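PDB 4B7F: catalase from Corynebacterium glutamicum atcc 13032, which breaks hydrogen peroxide down into water and molecular oxygen as a haem catalase of the tetrameric kind. Local coordinates for the interface of chains A and B and the interface of chains A and C. Coordinates in Å, arbitrary orientation; residue numbers count along the deposited sequence, not the author numbering. Chains: chain A/B/C, Catalase.

Contact 1: the interface of chains A and B. Residues chain A 383-384; chain B 61-62, 64, 325, 360.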
ATOM      1  N   GLY A 383      10.560   7.741  -0.096  1.00 10.46           N
ATOM      2  CA  GLY A 383       9.507   6.871   0.415  1.00  9.98           C
ATOM      3  C   GLY A 383       8.144   7.550   0.494  1.00  9.72           C
ATOM      4  O   GLY A 383       8.035   8.781   0.459  1.00 12.02           O
ATOM      5  N   SER A 384       7.096   6.744   0.621  1.00  8.91           N
ATOM      6  CA  SER A 384       5.727   7.248   0.678  0.57  9.13           C
ATOM      7  C   SER A 384       5.555   8.247   1.811  1.00  8.83           C
ATOM      8  O   SER A 384       6.082   8.040   2.905  1.00 11.06           O
ATOM      9  CB  SER A 384       4.750   6.091   0.895  0.57  8.69           C
ATOM     10  OG  SER A 384       4.899   5.113  -0.114  0.57  9.82           O
TER
ATOM     11  N   ARG B  61      12.414   1.054   0.162  1.00  8.13           N
ATOM     12  CA  ARG B  61      11.088   1.669   0.089  1.00  7.47           C
ATOM     13  C   ARG B  61      11.082   3.106  -0.423  1.00 10.85           C
ATOM     14  O   ARG B  61      10.084   3.815  -0.271  1.00 11.42           O
ATOM     15  CB  ARG B  61      10.388   1.557   1.455  1.00  7.21           C
ATOM     16  CG  ARG B  61      10.071   0.088   1.800  1.00 10.12           C
ATOM     17  CD  ARG B  61       9.583  -0.135   3.240  1.00  8.61           C
ATOM     18  NE  ARG B  61       9.199  -1.543   3.409  1.00  9.29           N
ATOM     19  CZ  ARG B  61      10.062  -2.558   3.497  1.00 13.00           C
ATOM     20  NH1 ARG B  61      11.369  -2.340   3.486  1.00 10.33           N
ATOM     21  NH2 ARG B  61       9.615  -3.805   3.616  1.00 10.21           N
ATOM     22  N   GLU B  62      12.170   3.527  -1.066  1.00  9.57           N
ATOM     23  CA  GLU B  62      12.267   4.914  -1.523  1.00  8.54           C
ATOM     24  C   GLU B  62      11.311   5.220  -2.669  1.00  9.82           C
ATOM     25  O   GLU B  62      10.754   6.312  -2.742  1.00 10.34           O
ATOM     26  CB  GLU B  62      13.702   5.249  -1.938  1.00  9.38           C
ATOM     27  CG  GLU B  62      14.677   5.195  -0.767  1.00  7.83           C
ATOM     28  CD  GLU B  62      16.066   5.695  -1.109  1.00 12.30           C
ATOM     29  OE1 GLU B  62      16.265   6.292  -2.198  1.00 11.35           O
ATOM     30  OE2 GLU B  62      16.950   5.493  -0.249  1.00 12.11           O
ATOM     31  N   VAL B  64       8.016   5.166  -5.159  1.00  9.29           N
ATOM     32  CA  VAL B  64       6.571   5.206  -5.058  1.00 12.43           C
ATOM     33  C   VAL B  64       6.069   5.164  -6.496  1.00  9.70           C
ATOM     34  O   VAL B  64       6.849   5.386  -7.424  1.00 12.06           O
ATOM     35  CB  VAL B  64       6.105   6.501  -4.357  1.00 12.86           C
ATOM     36  CG1 VAL B  64       6.477   6.460  -2.884  1.00 10.71           C
ATOM     37  CG2 VAL B  64       6.743   7.723  -5.016  1.00 11.31           C
ATOM     38  N   GLN B 325       5.970  14.641  -4.784  1.00  7.65           N
ATOM     39  CA  GLN B 325       4.833  14.472  -3.882  1.00 11.44           C
ATOM     40  C   GLN B 325       3.789  15.571  -3.972  1.00 10.87           C
ATOM     41  O   GLN B 325       2.766  15.488  -3.288  1.00  9.68           O
ATOM     42  CB  GLN B 325       5.288  14.352  -2.428  1.00 13.59           C
ATOM     43  CG  GLN B 325       6.085  13.107  -2.138  1.00  8.32           C
ATOM     44  CD  GLN B 325       6.331  12.924  -0.671  1.00 11.47           C
ATOM     45  OE1 GLN B 325       6.225  11.808  -0.154  1.00 12.82           O
ATOM     46  NE2 GLN B 325       6.661  14.018   0.025  1.00 10.49           N
ATOM     47  N   ILE B 360       0.206   8.500  -3.479  1.00  8.55           N
ATOM     48  CA  ILE B 360       0.846   9.106  -2.314  1.00 10.43           C
ATOM     49  C   ILE B 360       0.317   8.474  -1.022  1.00 10.66           C
ATOM     50  O   ILE B 360       1.089   7.953  -0.222  1.00 10.49           O
ATOM     51  CB  ILE B 360       0.628  10.624  -2.272  1.00 10.35           C
ATOM     52  CG1 ILE B 360       0.977  11.260  -3.628  1.00  9.40           C
ATOM     53  CG2 ILE B 360       1.466  11.244  -1.157  1.00  7.88           C
ATOM     54  CD1 ILE B 360       0.587  12.728  -3.737  1.00 11.21           C
TER
HETATM   55  O   HOH W   1       7.552   3.829   0.433  1.00 10.13           O
HETATM   56  O   HOH W   2       2.913   6.036  -1.819  1.00 24.37           O
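A:Gly383 and A:Ser384 form a short extended piece of loop that lies against the loop B:Arg61 to B:Val64, a patch of the two-fold A–B subunit interface within the deposited catalase tetramer. The close-fitting part is at the glycine. A:Gly383 N donates to B:Glu62 O over 3.0 Å. Just beyond this bond A:Gly383 CA packs against B:Glu62 CA at 3.9 Å. A:Ser384 CA extends the packed part, lying 3.7 Å from the methyl B:Val64 CG1. The serine hydroxyl OG sits at the margin, near the same methyl but bound to water, and here the contact is looser and wetter. With OG anti to the carbonyl carbon (chi1 -56°), the hydroxyl stands beside its own backbone N, and both group round water 1. Water 1 passes the link on to B:Arg61 O at 2.6 Å. On its other flank A:Ser384 OG meets water 2 at 2.8 Å, which in turn reaches the backbone O of B:Ile360. One hydroxyl thus ties two separate stretches of chain B together through solvent. In the fold, the chain A segment lies in the irregular stretch between 3-10 helix 368-370 and strand 423-424. It meets chain B between helix 50-59 and strand 73-82, and just past the end of helix 343-359.

Contact 2: the interface of chains A and C. Residues chain A 68-69, 155, 351, 354-355, 358; chain C 59-60.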
ATOM      1  N   ILE A  68      -0.432  -7.497  14.348  1.00  7.70           N
ATOM      2  CA  ILE A  68      -0.421  -8.920  14.670  1.00  8.94           C
ATOM      3  C   ILE A  68       0.875  -9.268  15.407  1.00  9.59           C
ATOM      4  O   ILE A  68       1.975  -9.049  14.889  1.00  9.59           O
ATOM      5  CB  ILE A  68      -0.591  -9.813  13.411  1.00 10.27           C
ATOM      6  CG1 ILE A  68      -0.494 -11.300  13.799  1.00 12.70           C
ATOM      7  CG2 ILE A  68       0.435  -9.445  12.310  1.00 12.10           C
ATOM      8  CD1 ILE A  68      -0.851 -12.263  12.659  1.00  9.37           C
ATOM      9  N   PRO A  69       0.775  -9.759  16.652  1.00 10.94           N
ATOM     10  CA  PRO A  69      -0.403  -9.819  17.515  1.00  8.24           C
ATOM     11  C   PRO A  69      -0.512  -8.496  18.286  1.00  9.96           C
ATOM     12  O   PRO A  69       0.135  -7.517  17.888  1.00 10.17           O
ATOM     13  CB  PRO A  69      -0.069 -10.985  18.465  1.00 11.39           C
ATOM     14  CG  PRO A  69       1.459 -11.101  18.452  1.00 10.70           C
ATOM     15  CD  PRO A  69       1.992 -10.191  17.361  1.00 10.75           C
ATOM     16  N   PHE A 155       7.502 -18.658  16.713  1.00 10.12           N
ATOM     17  CA  PHE A 155       6.562 -17.615  17.121  1.00 11.98           C
ATOM     18  C   PHE A 155       5.288 -17.547  16.263  1.00  9.60           C
ATOM     19  O   PHE A 155       4.183 -17.490  16.824  1.00 10.86           O
ATOM     20  CB  PHE A 155       7.265 -16.249  17.261  1.00 13.87           C
ATOM     21  CG  PHE A 155       6.335 -15.115  17.588  1.00 11.57           C
ATOM     22  CD1 PHE A 155       5.891 -14.918  18.893  1.00 11.56           C
ATOM     23  CD2 PHE A 155       5.910 -14.242  16.593  1.00 12.01           C
ATOM     24  CE1 PHE A 155       5.033 -13.877  19.211  1.00 13.36           C
ATOM     25  CE2 PHE A 155       5.047 -13.192  16.896  1.00 11.21           C
ATOM     26  CZ  PHE A 155       4.620 -13.001  18.214  1.00 11.58           C
ATOM     27  N   ALA A 351      11.724  -8.075  13.715  1.00 11.34           N
ATOM     28  CA  ALA A 351      10.308  -8.220  13.362  1.00 12.00           C
ATOM     29  C   ALA A 351       9.442  -6.963  13.479  1.00  9.65           C
ATOM     30  O   ALA A 351       8.521  -6.757  12.673  1.00 10.17           O
ATOM     31  CB  ALA A 351       9.683  -9.352  14.168  1.00 13.34           C
ATOM     32  N   ASP A 354       9.935  -4.213  10.833  1.00 10.07           N
ATOM     33  CA  ASP A 354       9.454  -4.805   9.592  1.00 10.12           C
ATOM     34  C   ASP A 354       7.936  -4.684   9.490  1.00  9.99           C
ATOM     35  O   ASP A 354       7.408  -4.266   8.455  1.00 10.94           O
ATOM     36  CB  ASP A 354       9.887  -6.271   9.483  1.00 12.26           C
ATOM     37  CG  ASP A 354       9.381  -6.926   8.218  1.00 15.18           C
ATOM     38  OD1 ASP A 354       9.781  -6.483   7.118  1.00 11.53           O
ATOM     39  OD2 ASP A 354       8.585  -7.883   8.309  1.00 11.29           O
ATOM     40  N   GLN A 355       7.221  -5.052  10.552  1.00  9.72           N
ATOM     41  CA  GLN A 355       5.765  -4.970  10.494  1.00  8.96           C
ATOM     42  C   GLN A 355       5.326  -3.510  10.406  1.00  9.84           C
ATOM     43  O   GLN A 355       4.362  -3.171   9.703  1.00  8.89           O
ATOM     44  CB  GLN A 355       5.083  -5.641  11.700  1.00  6.83           C
ATOM     45  CG  GLN A 355       3.557  -5.551  11.569  1.00  9.65           C
ATOM     46  CD  GLN A 355       2.770  -6.457  12.499  1.00 10.71           C
ATOM     47  OE1 GLN A 355       3.260  -7.501  12.971  1.00 11.38           O
ATOM     48  NE2 GLN A 355       1.523  -6.069  12.757  1.00  7.12           N
ATOM     49  N   TYR A 358       5.191  -1.913   7.062  1.00  7.19           N
ATOM     50  CA  TYR A 358       3.986  -2.298   6.343  1.00  8.82           C
ATOM     51  C   TYR A 358       2.693  -1.696   6.883  1.00  7.91           C
ATOM     52  O   TYR A 358       1.901  -1.115   6.129  1.00  8.45           O
ATOM     53  CB  TYR A 358       3.856  -3.818   6.353  1.00  8.17           C
ATOM     54  CG  TYR A 358       2.474  -4.304   5.958  1.00 10.63           C
ATOM     55  CD1 TYR A 358       2.024  -4.178   4.657  1.00  8.76           C
ATOM     56  CD2 TYR A 358       1.630  -4.887   6.892  1.00  7.77           C
ATOM     57  CE1 TYR A 358       0.767  -4.621   4.282  1.00 10.97           C
ATOM     58  CE2 TYR A 358       0.366  -5.329   6.535  1.00  6.38           C
ATOM     59  CZ  TYR A 358      -0.056  -5.198   5.225  1.00  8.23           C
ATOM     60  OH  TYR A 358      -1.318  -5.642   4.864  1.00 10.18           O
TER
ATOM     61  N   PHE C  59       4.314 -13.380   8.105  1.00  9.39           N
ATOM     62  CA  PHE C  59       3.481 -13.302   9.301  1.00  9.65           C
ATOM     63  C   PHE C  59       3.145 -11.848   9.597  1.00  9.08           C
ATOM     64  O   PHE C  59       2.003 -11.525   9.919  1.00  9.42           O
ATOM     65  CB  PHE C  59       4.228 -13.915  10.482  1.00  9.27           C
ATOM     66  CG  PHE C  59       3.599 -13.637  11.822  1.00 11.71           C
ATOM     67  CD1 PHE C  59       2.574 -14.448  12.298  1.00 10.46           C
ATOM     68  CD2 PHE C  59       4.060 -12.589  12.623  1.00  9.07           C
ATOM     69  CE1 PHE C  59       2.018 -14.222  13.546  1.00  9.10           C
ATOM     70  CE2 PHE C  59       3.496 -12.354  13.875  1.00 11.59           C
ATOM     71  CZ  PHE C  59       2.474 -13.168  14.331  1.00  9.84           C
ATOM     72  N   ASN C  60       4.150 -10.977   9.478  1.00  7.47           N
ATOM     73  CA  ASN C  60       4.004  -9.548   9.737  1.00  8.99           C
ATOM     74  C   ASN C  60       3.026  -8.848   8.797  1.00 12.25           C
ATOM     75  O   ASN C  60       2.603  -7.718   9.057  1.00  9.56           O
ATOM     76  CB  ASN C  60       5.367  -8.842   9.616  1.00  8.45           C
ATOM     77  CG  ASN C  60       6.214  -8.948  10.874  1.00 12.87           C
ATOM     78  OD1 ASN C  60       7.428  -8.698  10.842  1.00 13.75           O
ATOM     79  ND2 ASN C  60       5.594  -9.289  11.979  1.00  8.24           N
TER
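C:Asn60 lays its side chain against helix 343-359 of chain A, while C:Phe59 beside it enters an apolar corner. From C:Asn60 CB outward, the first neighbours are A:Asp354 OD2 at 3.6 Å and A:Gln355 CB. CG follows over A:Gln355 CB at 3.6 Å. At the tip, OD1 as modelled lies 2.9 Å from both A:Ala351 O and A:Asp354 OD2, which puts oxygens that normally only accept face to face. The amide is probably built with its O and N exchanged. With its nitrogen on that side it could donate to the helix carbonyl and the carboxylate, whose plane is 41° from that of the amide. As modelled, ND2 stands 3.1 Å from A:Gln355 OE1 without bonding to it; the exchange would put an oxygen there, and the A:Gln355 amide might then need turning as well. C:Phe59 has CG anti to its backbone N (chi1 168°), which carries the ring between A:Ile68 and A:Phe155. Its rim atom CZ touches A:Ile68 CG1 at 3.5 Å, and CE1 meets A:Ile68 CD1. A:Phe155 is turned 76° to this ring, edge to face, with the two CE2 atoms 3.5 Å apart. In the fold, the chain C residues mark the end of helix 50-59. On chain A they meet the haem-ligand helix, the first residue of helix 155-161, and A:Ile68, joined by a cis peptide to A:Pro69 just before the distal histidine.

Contact 3: the interface of chains A and B. Residues chain A 53-54, 57, 61; chain B 350, 357.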
ATOM      1  N   ILE A  53     -17.348  13.308  -2.824  1.00 10.24           N
ATOM      2  CA  ILE A  53     -16.377  12.267  -3.165  1.00 11.60           C
ATOM      3  C   ILE A  53     -15.183  12.271  -2.222  1.00 12.17           C
ATOM      4  O   ILE A  53     -14.719  11.215  -1.783  1.00 10.73           O
ATOM      5  CB  ILE A  53     -15.872  12.418  -4.615  1.00 12.26           C
ATOM      6  CG1 ILE A  53     -17.058  12.428  -5.588  1.00 12.59           C
ATOM      7  CG2 ILE A  53     -14.870  11.302  -4.953  1.00  9.94           C
ATOM      8  CD1 ILE A  53     -17.986  11.239  -5.462  1.00 16.48           C
ATOM      9  N   GLU A  54     -14.695  13.459  -1.888  1.00 10.51           N
ATOM     10  CA  GLU A  54     -13.561  13.573  -0.982  1.00  9.86           C
ATOM     11  C   GLU A  54     -13.916  13.000   0.398  1.00 10.61           C
ATOM     12  O   GLU A  54     -13.123  12.282   1.030  1.00  9.43           O
ATOM     13  CB  GLU A  54     -13.115  15.035  -0.871  1.00  9.96           C
ATOM     14  CG  GLU A  54     -11.943  15.238   0.069  1.00 10.74           C
ATOM     15  CD  GLU A  54     -11.383  16.644   0.024  1.00 12.59           C
ATOM     16  OE1 GLU A  54     -10.471  16.896  -0.794  1.00 24.37           O
ATOM     17  OE2 GLU A  54     -11.844  17.500   0.805  1.00 10.10           O
ATOM     18  N   ALA A  57     -14.336   9.175   0.034  1.00 10.34           N
ATOM     19  CA  ALA A  57     -13.072   8.512  -0.296  1.00 12.17           C
ATOM     20  C   ALA A  57     -12.127   8.484   0.898  1.00 11.57           C
ATOM     21  O   ALA A  57     -11.402   7.508   1.097  1.00 11.55           O
ATOM     22  CB  ALA A  57     -12.396   9.183  -1.504  1.00 10.12           C
ATOM     23  N   ARG A  61     -10.860   5.103   3.522  1.00  7.19           N
ATOM     24  CA  ARG A  61      -9.471   4.776   3.805  1.00 10.10           C
ATOM     25  C   ARG A  61      -9.070   4.984   5.263  1.00  8.88           C
ATOM     26  O   ARG A  61      -7.876   5.014   5.567  1.00  9.00           O
ATOM     27  CB  ARG A  61      -8.542   5.567   2.867  1.00  9.20           C
ATOM     28  CG  ARG A  61      -8.504   4.999   1.444  1.00 10.43           C
ATOM     29  CD  ARG A  61      -8.055   6.021   0.386  1.00 12.15           C
ATOM     30  NE  ARG A  61      -8.191   5.428  -0.947  1.00 11.53           N
ATOM     31  CZ  ARG A  61      -9.310   5.448  -1.665  1.00 10.12           C
ATOM     32  NH1 ARG A  61     -10.387   6.076  -1.200  1.00  9.31           N
ATOM     33  NH2 ARG A  61      -9.346   4.857  -2.857  1.00 11.09           N
TER
ATOM     34  N   PHE B 350     -12.810  14.172 -10.901  1.00 14.15           N
ATOM     35  CA  PHE B 350     -12.719  12.932 -10.126  1.00 12.83           C
ATOM     36  C   PHE B 350     -11.302  12.353 -10.106  1.00 16.83           C
ATOM     37  O   PHE B 350     -10.801  11.937  -9.068  1.00 12.85           O
ATOM     38  CB  PHE B 350     -13.677  11.860 -10.670  1.00 14.89           C
ATOM     39  CG  PHE B 350     -13.368  10.468 -10.166  1.00 13.82           C
ATOM     40  CD1 PHE B 350     -13.738  10.083  -8.882  1.00 15.45           C
ATOM     41  CD2 PHE B 350     -12.687   9.557 -10.962  1.00 15.16           C
ATOM     42  CE1 PHE B 350     -13.435   8.814  -8.405  1.00 17.58           C
ATOM     43  CE2 PHE B 350     -12.386   8.289 -10.494  1.00 17.90           C
ATOM     44  CZ  PHE B 350     -12.766   7.915  -9.210  1.00 17.17           C
ATOM     45  N   ARG B 357      -4.677   9.616  -3.864  1.00 10.90           N
ATOM     46  CA  ARG B 357      -4.940   8.770  -2.700  1.00 10.69           C
ATOM     47  C   ARG B 357      -4.152   7.463  -2.795  1.00 10.05           C
ATOM     48  O   ARG B 357      -3.721   6.905  -1.779  1.00  9.63           O
ATOM     49  CB  ARG B 357      -6.446   8.471  -2.572  1.00  9.68           C
ATOM     50  CG  ARG B 357      -7.283   9.719  -2.279  1.00  9.75           C
ATOM     51  CD  ARG B 357      -8.801   9.496  -2.490  1.00  8.75           C
ATOM     52  NE  ARG B 357      -9.474  10.789  -2.403  1.00 12.66           N
ATOM     53  CZ  ARG B 357     -10.345  11.263  -3.290  1.00 15.43           C
ATOM     54  NH1 ARG B 357     -10.703  10.531  -4.339  1.00 14.29           N
ATOM     55  NH2 ARG B 357     -10.863  12.477  -3.113  1.00 12.32           N
TER
HETATM   56  O   HOH W   3      -9.974  11.968   0.273  1.00 13.05           O
HETATM   57  O   HOH W   4      -9.032  14.379  -1.776  1.00 15.58           O
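B:Arg357, near the end of helix 343-359, which carries the proximal tyrosine of the catalase haem-ligand signature, lies flat on A:Ala57. One face of its guanidinium sits over the alanine methyl, with A:Ala57 CB 3.3 Å above the plane and over its centre. The chain is stretched from CG to NE, and CG is anti to the carbonyl carbon (chi1 -65°), which lays the side chain lengthwise along helix 50-59 of chain A, its tip NH2 reaching A:Glu54 CA. A:Arg61 crosses it at about a right angle, the guanidinium planes 38° apart. B:Arg357 CD rests over the rim of one guanidinium face of A:Arg61. This arginine is fixed within its own chain: NH1 donates to A:Ala57 O over 2.9 Å, the acceptor lying in the guanidinium plane. The like-charged A:Arg61 NH1 and B:Arg357 NE stay 4.9 Å apart. Water joins B:Arg357 to A:Glu54. NE meets water 3, which approaches the glutamate's backbone O, and NH2 meets water 4 at 3.0 Å, which reaches the carboxylate OE1. The opposite charge of that carboxylate may steady the guanidinium. Farther along the two helices, A:Ile53 CG2 lies 4.3 Å from B:Phe350 CD1, a loose apolar approach.

Contacts 1 and 3 belong to the A–B interface, their C-alpha centres about 19 Å apart; contact 2, in the A–C interface, lies about 21 Å from contact 1 and 29 Å from contact 3. Arg61 serves both contacts 1 and 3, in different chains, and directly follows the Asn60 of contact 2. Helix 50-59 and helix 343-359 recur in contacts 2 and 3, facing different partners. Since each interface is two-fold symmetric, every subunit uses both helices towards two neighbours. The helix that holds the haem's proximal tyrosine is therefore also an assembly element, which may link the haem site to the tetramer's assembly.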